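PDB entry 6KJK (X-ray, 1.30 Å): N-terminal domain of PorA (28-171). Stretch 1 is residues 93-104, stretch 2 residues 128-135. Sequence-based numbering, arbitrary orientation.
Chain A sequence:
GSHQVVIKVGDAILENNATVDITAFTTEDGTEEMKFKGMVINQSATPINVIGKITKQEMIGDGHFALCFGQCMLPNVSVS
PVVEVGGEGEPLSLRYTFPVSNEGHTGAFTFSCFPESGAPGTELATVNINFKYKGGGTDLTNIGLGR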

# COMPACT_ATOMS: atom_id res chain seq x y z
N SER A 93 3.09 -3.26 -3.44
CA SER A 93 3.13 -3.94 -2.16
C SER A 93 3.49 -2.97 -1.05
O SER A 93 4.18 -1.97 -1.26
CB SER A 93 4.06 -5.14 -2.13
OG SER A 93 5.39 -4.76 -2.28
N LEU A 94 3.03 -3.30 0.15
CA LEU A 94 3.38 -2.53 1.34
C LEU A 94 3.66 -3.52 2.45
O LEU A 94 2.79 -4.32 2.80
CB LEU A 94 2.21 -1.61 1.73
CG LEU A 94 2.44 -0.72 2.95
CD1 LEU A 94 3.56 0.26 2.69
CD2 LEU A 94 1.15 0.02 3.32
N ARG A 95 4.86 -3.48 2.99
CA ARG A 95 5.26 -4.36 4.07
C ARG A 95 5.33 -3.54 5.35
O ARG A 95 5.91 -2.44 5.37
CB ARG A 95 6.64 -4.92 3.75
CG ARG A 95 6.65 -6.04 2.73
CD ARG A 95 8.10 -6.38 2.41
NE ARG A 95 8.31 -7.64 1.70
CZ ARG A 95 8.39 -7.75 0.38
NH1 ARG A 95 8.23 -6.67 -0.39
NH2 ARG A 95 8.59 -8.93 -0.18
N TYR A 96 4.79 -4.08 6.43
CA TYR A 96 4.77 -3.43 7.72
C TYR A 96 5.48 -4.36 8.68
O TYR A 96 5.09 -5.53 8.80
CB TYR A 96 3.32 -3.21 8.13
CG TYR A 96 3.11 -2.62 9.52
CD1 TYR A 96 3.92 -1.60 10.03
CD2 TYR A 96 2.10 -3.10 10.30
CE1 TYR A 96 3.70 -1.10 11.29
CE2 TYR A 96 1.86 -2.60 11.58
CZ TYR A 96 2.67 -1.58 12.06
OH TYR A 96 2.49 -1.02 13.33
N THR A 97 6.52 -3.87 9.35
CA THR A 97 7.34 -4.70 10.23
C THR A 97 7.38 -4.05 11.60
O THR A 97 7.38 -2.82 11.71
CB THR A 97 8.74 -4.84 9.68
OG1 THR A 97 9.28 -3.55 9.44
CG2 THR A 97 8.71 -5.57 8.37
N PHE A 98 7.39 -4.86 12.64
CA PHE A 98 7.25 -4.32 13.99
C PHE A 98 7.58 -5.42 14.99
O PHE A 98 7.67 -6.59 14.61
CB PHE A 98 5.82 -3.79 14.24
CG PHE A 98 4.75 -4.80 13.90
CD1 PHE A 98 4.28 -5.71 14.85
CD2 PHE A 98 4.22 -4.85 12.62
CE1 PHE A 98 3.33 -6.66 14.51
CE2 PHE A 98 3.27 -5.79 12.27
CZ PHE A 98 2.82 -6.70 13.21
N PRO A 99 7.79 -5.06 16.25
CA PRO A 99 8.21 -6.07 17.24
C PRO A 99 7.11 -7.09 17.53
O PRO A 99 5.92 -6.76 17.59
CB PRO A 99 8.53 -5.24 18.49
CG PRO A 99 8.84 -3.88 17.96
CD PRO A 99 7.89 -3.70 16.80
N VAL A 100 7.54 -8.34 17.75
CA VAL A 100 6.65 -9.34 18.32
C VAL A 100 6.11 -8.81 19.65
O VAL A 100 6.84 -8.21 20.45
CB VAL A 100 7.41 -10.66 18.53
CG1 VAL A 100 6.57 -11.64 19.33
CG2 VAL A 100 7.82 -11.24 17.21
N SER A 101 4.81 -9.02 19.87
CA SER A 101 4.16 -8.64 21.11
C SER A 101 3.06 -9.65 21.40
O SER A 101 2.52 -10.27 20.48
CB SER A 101 3.55 -7.23 21.02
OG SER A 101 2.84 -6.88 22.20
N ASN A 102 2.74 -9.83 22.68
CA ASN A 102 1.59 -10.66 23.01
C ASN A 102 0.27 -9.93 22.84
O ASN A 102 -0.78 -10.56 22.83
CB ASN A 102 1.71 -11.19 24.44
CG ASN A 102 2.83 -12.20 24.57
OD1 ASN A 102 3.01 -13.05 23.70
ND2 ASN A 102 3.58 -12.12 25.66
N GLU A 103 0.31 -8.61 22.69
CA GLU A 103 -0.85 -7.76 22.54
C GLU A 103 -1.03 -7.42 21.06
O GLU A 103 -0.05 -7.27 20.33
CB GLU A 103 -0.58 -6.48 23.32
CG GLU A 103 -1.56 -5.34 23.12
CD GLU A 103 -1.12 -4.09 23.89
OE1 GLU A 103 -1.60 -2.98 23.57
OE2 GLU A 103 -0.28 -4.23 24.80
N GLY A 104 -2.28 -7.27 20.65
CA GLY A 104 -2.58 -6.90 19.28
C GLY A 104 -2.60 -5.40 19.07
O GLY A 104 -2.65 -4.60 20.00
N ASN A 128 -7.24 2.00 1.48
CA ASN A 128 -6.90 2.06 2.89
C ASN A 128 -6.56 0.65 3.35
O ASN A 128 -7.31 -0.29 3.07
CB ASN A 128 -8.07 2.61 3.72
CG ASN A 128 -8.50 3.93 3.24
OD1 ASN A 128 -7.78 4.93 3.41
ND2 ASN A 128 -9.63 3.96 2.55
N ILE A 129 -5.43 0.48 4.01
CA ILE A 129 -4.89 -0.82 4.37
C ILE A 129 -4.79 -0.86 5.89
O ILE A 129 -4.11 -0.01 6.49
CB ILE A 129 -3.51 -1.01 3.74
CG1 ILE A 129 -3.62 -0.91 2.24
CG2 ILE A 129 -2.90 -2.36 4.16
CD1 ILE A 129 -2.32 -0.70 1.58
N ASN A 130 -5.43 -1.84 6.51
CA ASN A 130 -5.33 -2.05 7.95
C ASN A 130 -4.61 -3.36 8.21
O ASN A 130 -5.06 -4.42 7.74
CB ASN A 130 -6.71 -2.12 8.61
CG ASN A 130 -7.44 -0.80 8.57
OD1 ASN A 130 -6.83 0.27 8.68
ND2 ASN A 130 -8.76 -0.87 8.41
N PHE A 131 -3.49 -3.30 8.89
CA PHE A 131 -2.78 -4.49 9.33
C PHE A 131 -3.25 -4.78 10.74
O PHE A 131 -2.83 -4.13 11.69
CB PHE A 131 -1.28 -4.21 9.32
CG PHE A 131 -0.70 -3.98 7.93
CD1 PHE A 131 -0.46 -5.07 7.09
CD2 PHE A 131 -0.41 -2.72 7.44
CE1 PHE A 131 0.08 -4.91 5.82
CE2 PHE A 131 0.14 -2.56 6.18
CZ PHE A 131 0.39 -3.65 5.37
N LYS A 132 -4.14 -5.76 10.87
CA LYS A 132 -4.72 -6.12 12.17
C LYS A 132 -3.91 -7.29 12.73
O LYS A 132 -4.15 -8.45 12.38
CB LYS A 132 -6.20 -6.45 12.02
CG LYS A 132 -7.02 -5.26 11.61
CD LYS A 132 -8.50 -5.58 11.60
CE LYS A 132 -9.30 -4.37 11.20
NZ LYS A 132 -10.75 -4.70 11.04
N TYR A 133 -2.95 -6.96 13.58
CA TYR A 133 -2.06 -7.94 14.19
C TYR A 133 -2.71 -8.51 15.45
O TYR A 133 -3.09 -7.76 16.36
CB TYR A 133 -0.77 -7.24 14.58
CG TYR A 133 0.24 -8.06 15.33
CD1 TYR A 133 0.90 -9.12 14.71
CD2 TYR A 133 0.56 -7.76 16.66
CE1 TYR A 133 1.87 -9.85 15.39
CE2 TYR A 133 1.52 -8.48 17.35
CZ TYR A 133 2.16 -9.52 16.72
OH TYR A 133 3.12 -10.22 17.42
N LYS A 134 -2.82 -9.84 15.50
CA LYS A 134 -3.34 -10.56 16.68
C LYS A 134 -4.64 -9.95 17.19
O LYS A 134 -4.80 -9.64 18.37
CB LYS A 134 -2.28 -10.66 17.79
CG LYS A 134 -1.07 -11.46 17.40
CD LYS A 134 -0.09 -11.65 18.55
CE LYS A 134 1.08 -12.54 18.12
NZ LYS A 134 2.17 -12.66 19.12
N GLY A 135 -5.58 -9.76 16.27
CA GLY A 135 -6.89 -9.25 16.58
C GLY A 135 -7.06 -7.77 16.36
O GLY A 135 -8.19 -7.29 16.28
O HOH W 1 1.44 -14.13 21.32

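Strands 93-99 and 128-133 run in roughly the same direction, their axes inclined by 33° and no closer than 9.5 Å. At that separation the backbones do not pair, and side chains fill the space between them: Leu-94 lies across from Ile-129 and Tyr-96 from Phe-131, with CA-CA distances of 9.0 and 7.8 Å. Strand alternation sends the CA-to-CB bonds of Leu-94, Tyr-96 and Phe-98 toward Ile-129, Phe-131 and Tyr-133, which point back, while that of Arg-95 is directed away. The chains draw together beyond the first strand, where the CA atoms of Gly-104 and Lys-134 are 4.6 Å apart.

Leu-94, with chi1 t and chi2 p, places CD2 3.9 Å from Ile-129 CD1 and 4.0 Å from Phe-131 CE2, so one methyl serves two apolar neighbours. Ile-129 adopts chi1 m and chi2 t, which extends CD1 to this contact. The m rotamer of Phe-131 lays one ring face against Tyr-96: Tyr-96 CB sits 3.8 Å from the centroid of the Phe-131 ring, 14° off its normal, a CH-pi contact. Tyr-96, with chi1 t, in turn carries its CD2 to 3.7 Å from Phe-131 CB. The two rings meet obliquely, with planes at 40° and centroids 5.4 Å apart.

Phe-98 takes chi1 p (52°), unlike the t rotamers of Leu-94 and Tyr-96, and its ring edge meets a face of Tyr-133. Phe-98 CZ approaches Tyr-133 CD1 to 3.4 Å; the planes stand at 79° and the centroids are 4.7 Å apart, an edge-to-face geometry that sets ring hydrogens against pi density.

Tyr-133, chi1 t, reaches past this pair to the loop after Pro-99. Its hydroxyl accepts a nearly linear hydrogen bond from the backbone of Ser-101 (N to Tyr-133 OH 3.2 Å, 174°). Lys-134 starts from a backbone with positive phi (49°), and its chi1 m followed by three t torsions gives an extended chain that delivers the ammonium to the same loop. There Lys-134 NZ donates to Ser-101 O at 2.8 Å and, weakly, to Tyr-133 OH at 3.1 Å; water 1, 2.7 Å from Lys-134 NZ, accepts from it and donates to Asn-102 OD1 at 3.0 Å. The t rotamer of Ser-101 lets its OG accept from Glu-103 N at 3.1 Å, bracing the turn internally.

Gly-104 CA lies 3.1 Å from Tyr-133 O. An ideal CB on Gly-104 would fall 2.4 Å from Lys-134 O and 2.7 Å from Tyr-133 O, so the absence of a side chain permits this close approach.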